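PDB 5FN8: receptor-type tyrosine-protein phosphatase C, which probably dephosphorylates phosphotyrosine proteins to allow T-cell activation through the antigen receptor, two of its extracellular fibronectin type III domains being seen here. Local coordinates for residues B[102-107]-B[165-170]; B[143-146]-B[151-154]. One frame throughout, in Å; residues are numbered along the deposited sequence.

Contact 1. Residues B[102-107]-B[165-170]; sequences NGMKTS and FLVYFY. With NAG (2-acetamido-2-deoxy-beta-D-glucopyranose), chain G.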
ATOM      1  N   ASN B 102      -3.208   2.305 -13.960  1.00 69.87           N
ATOM      2  CA  ASN B 102      -1.918   1.873 -14.487  1.00 71.52           C
ATOM      3  C   ASN B 102      -2.090   0.985 -15.691  1.00 77.48           C
ATOM      4  O   ASN B 102      -3.006   0.172 -15.729  1.00 78.21           O
ATOM      5  CB  ASN B 102      -1.086   1.158 -13.381  1.00 71.59           C
ATOM      6  CG  ASN B 102      -0.641   2.092 -12.279  1.00 88.50           C
ATOM      7  OD1 ASN B 102       0.167   3.019 -12.500  1.00 76.49           O
ATOM      8  ND2 ASN B 102      -1.209   1.906 -11.086  1.00 77.16           N
ATOM      9  N   GLY B 103      -1.186   1.138 -16.644  1.00 76.05           N
ATOM     10  CA  GLY B 103      -1.108   0.324 -17.850  1.00 77.33           C
ATOM     11  C   GLY B 103      -2.280   0.439 -18.788  1.00 80.44           C
ATOM     12  O   GLY B 103      -2.777  -0.584 -19.280  1.00 79.94           O
ATOM     13  N   MET B 104      -2.718   1.691 -19.050  1.00 75.84           N
ATOM     14  CA  MET B 104      -3.847   1.931 -19.944  1.00 74.71           C
ATOM     15  C   MET B 104      -3.456   1.637 -21.382  1.00 82.96           C
ATOM     16  O   MET B 104      -2.539   2.272 -21.931  1.00 84.10           O
ATOM     17  CB  MET B 104      -4.403   3.347 -19.784  1.00 74.79           C
ATOM     18  CG  MET B 104      -5.763   3.523 -20.420  1.00 75.90           C
ATOM     19  SD  MET B 104      -6.161   5.264 -20.483  1.00 76.66           S
ATOM     20  CE  MET B 104      -7.309   5.303 -21.888  1.00 73.54           C
ATOM     21  N   LYS B 105      -4.125   0.635 -21.967  1.00 81.27           N
ATOM     22  CA  LYS B 105      -3.885   0.216 -23.342  1.00 83.37           C
ATOM     23  C   LYS B 105      -5.119   0.390 -24.208  1.00 89.28           C
ATOM     24  O   LYS B 105      -6.199  -0.114 -23.889  1.00 87.80           O
ATOM     25  CB  LYS B 105      -3.393  -1.232 -23.402  1.00 86.41           C
ATOM     26  CG  LYS B 105      -2.191  -1.416 -24.313  1.00 98.09           C
ATOM     27  CD  LYS B 105      -1.150  -2.250 -23.610  1.00105.89           C
ATOM     28  CE  LYS B 105      -1.165  -3.701 -24.029  1.00120.61           C
ATOM     29  NZ  LYS B 105      -1.150  -4.638 -22.861  1.00130.76           N
ATOM     30  N   THR B 106      -4.940   1.100 -25.316  1.00 88.59           N
ATOM     31  CA  THR B 106      -5.968   1.363 -26.320  1.00 89.22           C
ATOM     32  C   THR B 106      -5.625   0.544 -27.567  1.00 95.53           C
ATOM     33  O   THR B 106      -4.496   0.624 -28.055  1.00 96.07           O
ATOM     34  CB  THR B 106      -6.159   2.885 -26.506  1.00 97.86           C
ATOM     35  OG1 THR B 106      -7.395   3.124 -27.142  1.00103.82           O
ATOM     36  CG2 THR B 106      -5.014   3.573 -27.268  1.00 99.04           C
ATOM     37  N   SER B 107      -6.569  -0.286 -28.050  1.00 94.01           N
ATOM     38  CA  SER B 107      -6.342  -1.152 -29.223  1.00 96.05           C
ATOM     39  C   SER B 107      -7.558  -1.271 -30.174  1.00100.44           C
ATOM     40  O   SER B 107      -8.693  -1.241 -29.704  1.00 99.41           O
ATOM     41  CB  SER B 107      -5.897  -2.542 -28.768  1.00 99.41           C
ATOM     42  OG  SER B 107      -6.983  -3.371 -28.382  1.00104.86           O
ATOM     43  N   PHE B 165      -9.588   8.720 -25.327  1.00 63.96           N
ATOM     44  CA  PHE B 165     -10.124   7.843 -24.293  1.00 60.88           C
ATOM     45  C   PHE B 165      -9.558   8.292 -22.984  1.00 63.63           C
ATOM     46  O   PHE B 165      -8.342   8.407 -22.841  1.00 62.86           O
ATOM     47  CB  PHE B 165      -9.836   6.361 -24.622  1.00 62.20           C
ATOM     48  CG  PHE B 165     -10.428   5.950 -25.957  1.00 64.44           C
ATOM     49  CD1 PHE B 165      -9.760   6.216 -27.149  1.00 67.89           C
ATOM     50  CD2 PHE B 165     -11.656   5.307 -26.023  1.00 66.62           C
ATOM     51  CE1 PHE B 165     -10.326   5.880 -28.380  1.00 69.91           C
ATOM     52  CE2 PHE B 165     -12.208   4.939 -27.257  1.00 70.04           C
ATOM     53  CZ  PHE B 165     -11.548   5.247 -28.427  1.00 69.16           C
ATOM     54  N   LEU B 166     -10.455   8.628 -22.047  1.00 59.68           N
ATOM     55  CA  LEU B 166     -10.111   9.123 -20.721  1.00 55.75           C
ATOM     56  C   LEU B 166     -10.675   8.162 -19.705  1.00 57.83           C
ATOM     57  O   LEU B 166     -11.889   8.028 -19.615  1.00 58.55           O
ATOM     58  CB  LEU B 166     -10.721  10.518 -20.514  1.00 54.89           C
ATOM     59  CG  LEU B 166     -10.319  11.648 -21.471  1.00 58.88           C
ATOM     60  CD1 LEU B 166     -11.289  11.744 -22.679  1.00 60.41           C
ATOM     61  CD2 LEU B 166     -10.369  12.974 -20.744  1.00 58.10           C
ATOM     62  N   VAL B 167      -9.797   7.451 -18.978  1.00 53.79           N
ATOM     63  CA  VAL B 167     -10.164   6.518 -17.918  1.00 51.99           C
ATOM     64  C   VAL B 167      -9.890   7.171 -16.573  1.00 54.51           C
ATOM     65  O   VAL B 167      -8.777   7.625 -16.362  1.00 53.69           O
ATOM     66  CB  VAL B 167      -9.490   5.118 -18.000  1.00 54.57           C
ATOM     67  CG1 VAL B 167      -9.973   4.216 -16.844  1.00 53.82           C
ATOM     68  CG2 VAL B 167      -9.780   4.450 -19.330  1.00 54.43           C
ATOM     69  N   TYR B 168     -10.918   7.281 -15.705  1.00 50.19           N
ATOM     70  CA  TYR B 168     -10.805   7.805 -14.331  1.00 49.34           C
ATOM     71  C   TYR B 168     -11.165   6.662 -13.399  1.00 52.90           C
ATOM     72  O   TYR B 168     -12.025   5.832 -13.724  1.00 52.98           O
ATOM     73  CB  TYR B 168     -11.849   8.897 -14.021  1.00 50.54           C
ATOM     74  CG  TYR B 168     -11.933  10.038 -15.002  1.00 52.58           C
ATOM     75  CD1 TYR B 168     -12.495   9.856 -16.269  1.00 53.41           C
ATOM     76  CD2 TYR B 168     -11.511  11.317 -14.649  1.00 53.45           C
ATOM     77  CE1 TYR B 168     -12.587  10.914 -17.173  1.00 53.06           C
ATOM     78  CE2 TYR B 168     -11.620  12.386 -15.538  1.00 54.09           C
ATOM     79  CZ  TYR B 168     -12.160  12.180 -16.795  1.00 58.92           C
ATOM     80  OH  TYR B 168     -12.282  13.259 -17.625  1.00 57.60           O
ATOM     81  N   PHE B 169     -10.556   6.659 -12.223  1.00 51.26           N
ATOM     82  CA  PHE B 169     -10.896   5.711 -11.166  1.00 50.41           C
ATOM     83  C   PHE B 169     -11.843   6.410 -10.223  1.00 52.01           C
ATOM     84  O   PHE B 169     -11.614   7.573  -9.876  1.00 51.34           O
ATOM     85  CB  PHE B 169      -9.653   5.264 -10.392  1.00 50.11           C
ATOM     86  CG  PHE B 169      -9.926   4.113  -9.448  1.00 49.36           C
ATOM     87  CD1 PHE B 169      -9.982   2.806  -9.916  1.00 51.24           C
ATOM     88  CD2 PHE B 169     -10.030   4.325  -8.078  1.00 48.97           C
ATOM     89  CE1 PHE B 169     -10.173   1.736  -9.032  1.00 50.39           C
ATOM     90  CE2 PHE B 169     -10.244   3.264  -7.212  1.00 50.87           C
ATOM     91  CZ  PHE B 169     -10.300   1.978  -7.698  1.00 48.22           C
ATOM     92  N   TYR B 170     -12.889   5.702  -9.811  1.00 47.67           N
ATOM     93  CA  TYR B 170     -13.868   6.157  -8.834  1.00 47.13           C
ATOM     94  C   TYR B 170     -13.795   5.244  -7.600  1.00 54.29           C
ATOM     95  O   TYR B 170     -13.892   4.024  -7.731  1.00 55.78           O
ATOM     96  CB  TYR B 170     -15.279   6.166  -9.449  1.00 47.01           C
ATOM     97  CG  TYR B 170     -16.345   6.615  -8.477  1.00 47.49           C
ATOM     98  CD1 TYR B 170     -16.356   7.912  -7.975  1.00 48.53           C
ATOM     99  CD2 TYR B 170     -17.359   5.745  -8.068  1.00 48.89           C
ATOM    100  CE1 TYR B 170     -17.316   8.324  -7.056  1.00 49.40           C
ATOM    101  CE2 TYR B 170     -18.330   6.147  -7.151  1.00 49.93           C
ATOM    102  CZ  TYR B 170     -18.320   7.447  -6.668  1.00 59.05           C
ATOM    103  OH  TYR B 170     -19.305   7.870  -5.800  1.00 66.69           O
TER
HETATM  104  C1  NAG G1188     -20.664   4.377 -11.133  1.00 85.62           C
HETATM  105  C2  NAG G1188     -20.919   5.770 -10.549  1.00 86.97           C
HETATM  106  C3  NAG G1188     -21.295   5.707  -9.065  1.00 91.37           C
HETATM  107  C4  NAG G1188     -22.325   4.617  -8.788  1.00 94.83           C
HETATM  108  C5  NAG G1188     -21.884   3.271  -9.358  1.00 93.03           C
HETATM  109  C6  NAG G1188     -22.930   2.189  -9.192  1.00 93.50           C
HETATM  110  C7  NAG G1188     -19.498   7.830 -10.483  1.00 87.76           C
HETATM  111  C8  NAG G1188     -18.211   8.421 -10.967  1.00 84.66           C
HETATM  112  N2  NAG G1188     -19.679   6.512 -10.746  1.00 85.11           N
HETATM  113  O3  NAG G1188     -21.883   6.946  -8.681  1.00 94.49           O
HETATM  114  O4  NAG G1188     -22.515   4.508  -7.380  1.00 99.97           O
HETATM  115  O5  NAG G1188     -21.654   3.405 -10.768  1.00 89.87           O
HETATM  116  O6  NAG G1188     -22.493   0.928  -9.677  1.00 93.19           O
HETATM  117  O7  NAG G1188     -20.320   8.502  -9.867  1.00 93.97           O
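F165 meets two residues of the facing strand, M104 and T106. Its ring, with CG beside the backbone N (chi1 -59°), presents CD1 to T106 OG1 at 3.9 Å, an oblique approach in which the two side chains cross at about a right angle. Behind that ring, at the backbone end of the residue, M104 CE lies 3.4 Å from F165 O and 3.9 Å from F165 CB. The thioether reaches this far because its chain runs extended beyond CG, carrying the methyl across the gap. I114, L133 and V135 also touch the F165 side chain, which is buried. L166 turns its CB away from 102-107 and is hydrogen-bonded through its backbone to E134. At V167 the inward face returns: CG2 packs 3.7 Å from M104 CE and 3.9 Å from M104 SD, an entirely apolar meeting. These two segments are the A and F strands of the second fibronectin type III domain, one from each sheet of the beta sandwich. Their segment axes come within 9.5 Å and run at 149° to each other, and the sheets are joined here by side chains. Y168 belongs to the other face of its strand, where its OH is hydrogen-bonded to E134 OE1. F169 leaves strand A behind and sets its ring edge-to-face with that of Y131. At Y170 the partner is sugar: the acetamido group of the glycan lies nearly parallel to the ring, with C7 over the ring centre, 3.7 Å above its plane, and the methyl C8 3.6 Å from Y170 CD1.

Contact 2. Residues B[143-146]-B[151-154]; sequences KTFN and KFVV. With NAG (2-acetamido-2-deoxy-beta-D-glucopyranose), chain G.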
ATOM      1  N   LYS B 143     -19.320   8.992 -25.757  1.00 58.42           N
ATOM      2  CA  LYS B 143     -19.764   7.838 -24.966  1.00 57.10           C
ATOM      3  C   LYS B 143     -19.169   7.908 -23.603  1.00 58.51           C
ATOM      4  O   LYS B 143     -18.109   8.494 -23.424  1.00 57.91           O
ATOM      5  CB  LYS B 143     -19.306   6.506 -25.613  1.00 60.87           C
ATOM      6  CG  LYS B 143     -19.841   6.241 -27.031  1.00 61.66           C
ATOM      7  CD  LYS B 143     -19.125   5.088 -27.674  1.00 65.59           C
ATOM      8  CE  LYS B 143     -19.610   4.700 -29.055  1.00 68.64           C
ATOM      9  NZ  LYS B 143     -20.989   4.125 -29.071  1.00 75.78           N
ATOM     10  N   THR B 144     -19.846   7.296 -22.632  1.00 56.08           N
ATOM     11  CA  THR B 144     -19.400   7.187 -21.248  1.00 55.40           C
ATOM     12  C   THR B 144     -19.752   5.794 -20.690  1.00 57.13           C
ATOM     13  O   THR B 144     -20.798   5.258 -21.033  1.00 55.02           O
ATOM     14  CB  THR B 144     -19.807   8.400 -20.388  1.00 61.44           C
ATOM     15  OG1 THR B 144     -19.085   8.310 -19.166  1.00 64.91           O
ATOM     16  CG2 THR B 144     -21.277   8.427 -20.054  1.00 57.40           C
ATOM     17  N   PHE B 145     -18.851   5.202 -19.853  1.00 51.17           N
ATOM     18  CA  PHE B 145     -19.025   3.862 -19.267  1.00 49.45           C
ATOM     19  C   PHE B 145     -18.554   3.870 -17.840  1.00 53.62           C
ATOM     20  O   PHE B 145     -17.620   4.586 -17.506  1.00 52.13           O
ATOM     21  CB  PHE B 145     -18.196   2.814 -20.015  1.00 51.36           C
ATOM     22  CG  PHE B 145     -18.370   2.684 -21.504  1.00 51.95           C
ATOM     23  CD1 PHE B 145     -17.712   3.548 -22.373  1.00 54.73           C
ATOM     24  CD2 PHE B 145     -19.063   1.609 -22.044  1.00 52.55           C
ATOM     25  CE1 PHE B 145     -17.865   3.416 -23.765  1.00 56.83           C
ATOM     26  CE2 PHE B 145     -19.195   1.464 -23.441  1.00 55.81           C
ATOM     27  CZ  PHE B 145     -18.617   2.378 -24.285  1.00 54.09           C
ATOM     28  N   ASN B 146     -19.194   3.061 -17.004  1.00 52.49           N
ATOM     29  CA  ASN B 146     -18.933   2.945 -15.579  1.00 52.71           C
ATOM     30  C   ASN B 146     -18.944   1.446 -15.276  1.00 62.29           C
ATOM     31  O   ASN B 146     -19.979   0.802 -15.395  1.00 63.49           O
ATOM     32  CB  ASN B 146     -20.014   3.702 -14.777  1.00 47.16           C
ATOM     33  CG  ASN B 146     -19.901   3.587 -13.286  1.00 71.33           C
ATOM     34  OD1 ASN B 146     -19.153   2.770 -12.771  1.00 57.66           O
ATOM     35  ND2 ASN B 146     -20.639   4.409 -12.566  1.00 78.39           N
ATOM     36  N   LYS B 151     -12.061  -3.136 -18.513  1.00 73.67           N
ATOM     37  CA  LYS B 151     -12.075  -3.794 -19.806  1.00 74.62           C
ATOM     38  C   LYS B 151     -13.337  -3.314 -20.543  1.00 76.18           C
ATOM     39  O   LYS B 151     -14.467  -3.750 -20.266  1.00 74.89           O
ATOM     40  CB  LYS B 151     -11.973  -5.333 -19.690  1.00 80.11           C
ATOM     41  CG  LYS B 151     -12.908  -5.996 -18.665  1.00111.40           C
ATOM     42  CD  LYS B 151     -13.291  -7.434 -19.056  1.00130.07           C
ATOM     43  CE  LYS B 151     -14.350  -8.022 -18.144  1.00138.34           C
ATOM     44  NZ  LYS B 151     -14.660  -9.438 -18.488  1.00146.81           N
ATOM     45  N   PHE B 152     -13.134  -2.329 -21.424  1.00 70.23           N
ATOM     46  CA  PHE B 152     -14.204  -1.682 -22.183  1.00 68.25           C
ATOM     47  C   PHE B 152     -14.095  -1.995 -23.628  1.00 73.52           C
ATOM     48  O   PHE B 152     -13.009  -1.905 -24.201  1.00 74.21           O
ATOM     49  CB  PHE B 152     -14.152  -0.150 -22.024  1.00 67.38           C
ATOM     50  CG  PHE B 152     -14.149   0.363 -20.603  1.00 65.60           C
ATOM     51  CD1 PHE B 152     -15.343   0.618 -19.935  1.00 66.62           C
ATOM     52  CD2 PHE B 152     -12.950   0.617 -19.935  1.00 63.12           C
ATOM     53  CE1 PHE B 152     -15.335   1.091 -18.616  1.00 64.68           C
ATOM     54  CE2 PHE B 152     -12.949   1.118 -18.625  1.00 63.31           C
ATOM     55  CZ  PHE B 152     -14.140   1.338 -17.974  1.00 61.38           C
ATOM     56  N   VAL B 153     -15.229  -2.322 -24.237  1.00 71.99           N
ATOM     57  CA  VAL B 153     -15.346  -2.550 -25.677  1.00 73.65           C
ATOM     58  C   VAL B 153     -16.232  -1.418 -26.198  1.00 76.82           C
ATOM     59  O   VAL B 153     -17.379  -1.283 -25.773  1.00 75.81           O
ATOM     60  CB  VAL B 153     -15.758  -3.995 -26.111  1.00 79.10           C
ATOM     61  CG1 VAL B 153     -16.737  -4.633 -25.132  1.00 78.53           C
ATOM     62  CG2 VAL B 153     -16.298  -4.025 -27.547  1.00 81.03           C
ATOM     63  N   VAL B 154     -15.623  -0.533 -27.003  1.00 74.06           N
ATOM     64  CA  VAL B 154     -16.211   0.695 -27.544  1.00 73.88           C
ATOM     65  C   VAL B 154     -16.446   0.492 -29.020  1.00 83.15           C
ATOM     66  O   VAL B 154     -15.537   0.656 -29.836  1.00 84.14           O
ATOM     67  CB  VAL B 154     -15.330   1.950 -27.257  1.00 74.71           C
ATOM     68  CG1 VAL B 154     -16.061   3.227 -27.622  1.00 73.84           C
ATOM     69  CG2 VAL B 154     -14.840   1.999 -25.801  1.00 71.80           C
TER
HETATM   70  C1  NAG G1188     -20.664   4.377 -11.133  1.00 85.62           C
HETATM   71  C2  NAG G1188     -20.919   5.770 -10.549  1.00 86.97           C
HETATM   72  C3  NAG G1188     -21.295   5.707  -9.065  1.00 91.37           C
HETATM   73  C4  NAG G1188     -22.325   4.617  -8.788  1.00 94.83           C
HETATM   74  C5  NAG G1188     -21.884   3.271  -9.358  1.00 93.03           C
HETATM   75  C6  NAG G1188     -22.930   2.189  -9.192  1.00 93.50           C
HETATM   76  C7  NAG G1188     -19.498   7.830 -10.483  1.00 87.76           C
HETATM   77  C8  NAG G1188     -18.211   8.421 -10.967  1.00 84.66           C
HETATM   78  N2  NAG G1188     -19.679   6.512 -10.746  1.00 85.11           N
HETATM   79  O3  NAG G1188     -21.883   6.946  -8.681  1.00 94.49           O
HETATM   80  O4  NAG G1188     -22.515   4.508  -7.380  1.00 99.97           O
HETATM   81  O5  NAG G1188     -21.654   3.405 -10.768  1.00 89.87           O
HETATM   82  O6  NAG G1188     -22.493   0.928  -9.677  1.00 93.19           O
HETATM   83  O7  NAG G1188     -20.320   8.502  -9.867  1.00 93.97           O
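F145 reaches from strand C' of the second fibronectin type III domain across one edge of the beta sandwich to F152, V153 and V154 of strand E, which lies in the opposing sheet. Its CB sits beside the F152 ring, 3.6 Å from F152 CD1, and CG follows at 4.0 Å from the same atom. With chi1 near -54°, CG stands beside the backbone N, and the two side chains run alongside each other in opposing directions. The two rings are inclined at 58° with centroids 5.9 Å apart, an oblique pair. Further out the ring leaves F152 behind: CE1 comes to 3.9 Å from V154 CG2, while CE2 lies 4.0 Å from V153 O, and CZ at the tip touches both of these partners more loosely. Y131 and L133 also touch F152, and L133 touches F145 as well. V154 divides its methyls between two residues, since CG1 meets the aliphatic part of K143, with CD 3.6 Å away; the lysine NZ makes a weak hydrogen bond to D155 O. N146, the next residue along strand C', directs its CB away from strand E and carries the glycan. Its OD1 accepts a hydrogen bond from R130 NE, and its ND2 is bonded covalently to C1 of the sugar at 1.4 Å.

In the fold
Both contacts join the two sheets of one fibronectin type III domain, pairing a strand of the three-stranded sheet with one of the four-stranded sheet. Contact 1 is the more buried, a sulfur-containing and aliphatic packing with one threonine beside a phenylalanine. Contact 2, at the edge formed by outermost strands 140-147 and 151-154, is partly exposed and mixes aromatic rings, valine and a lysine chain. Their centres lie about 10 Å apart, and they touch where F165 CE2 packs 4.2 Å from V154 CG2. One glycan also links them at the surface: it is attached in contact 2 and lies over a tyrosine of contact 1.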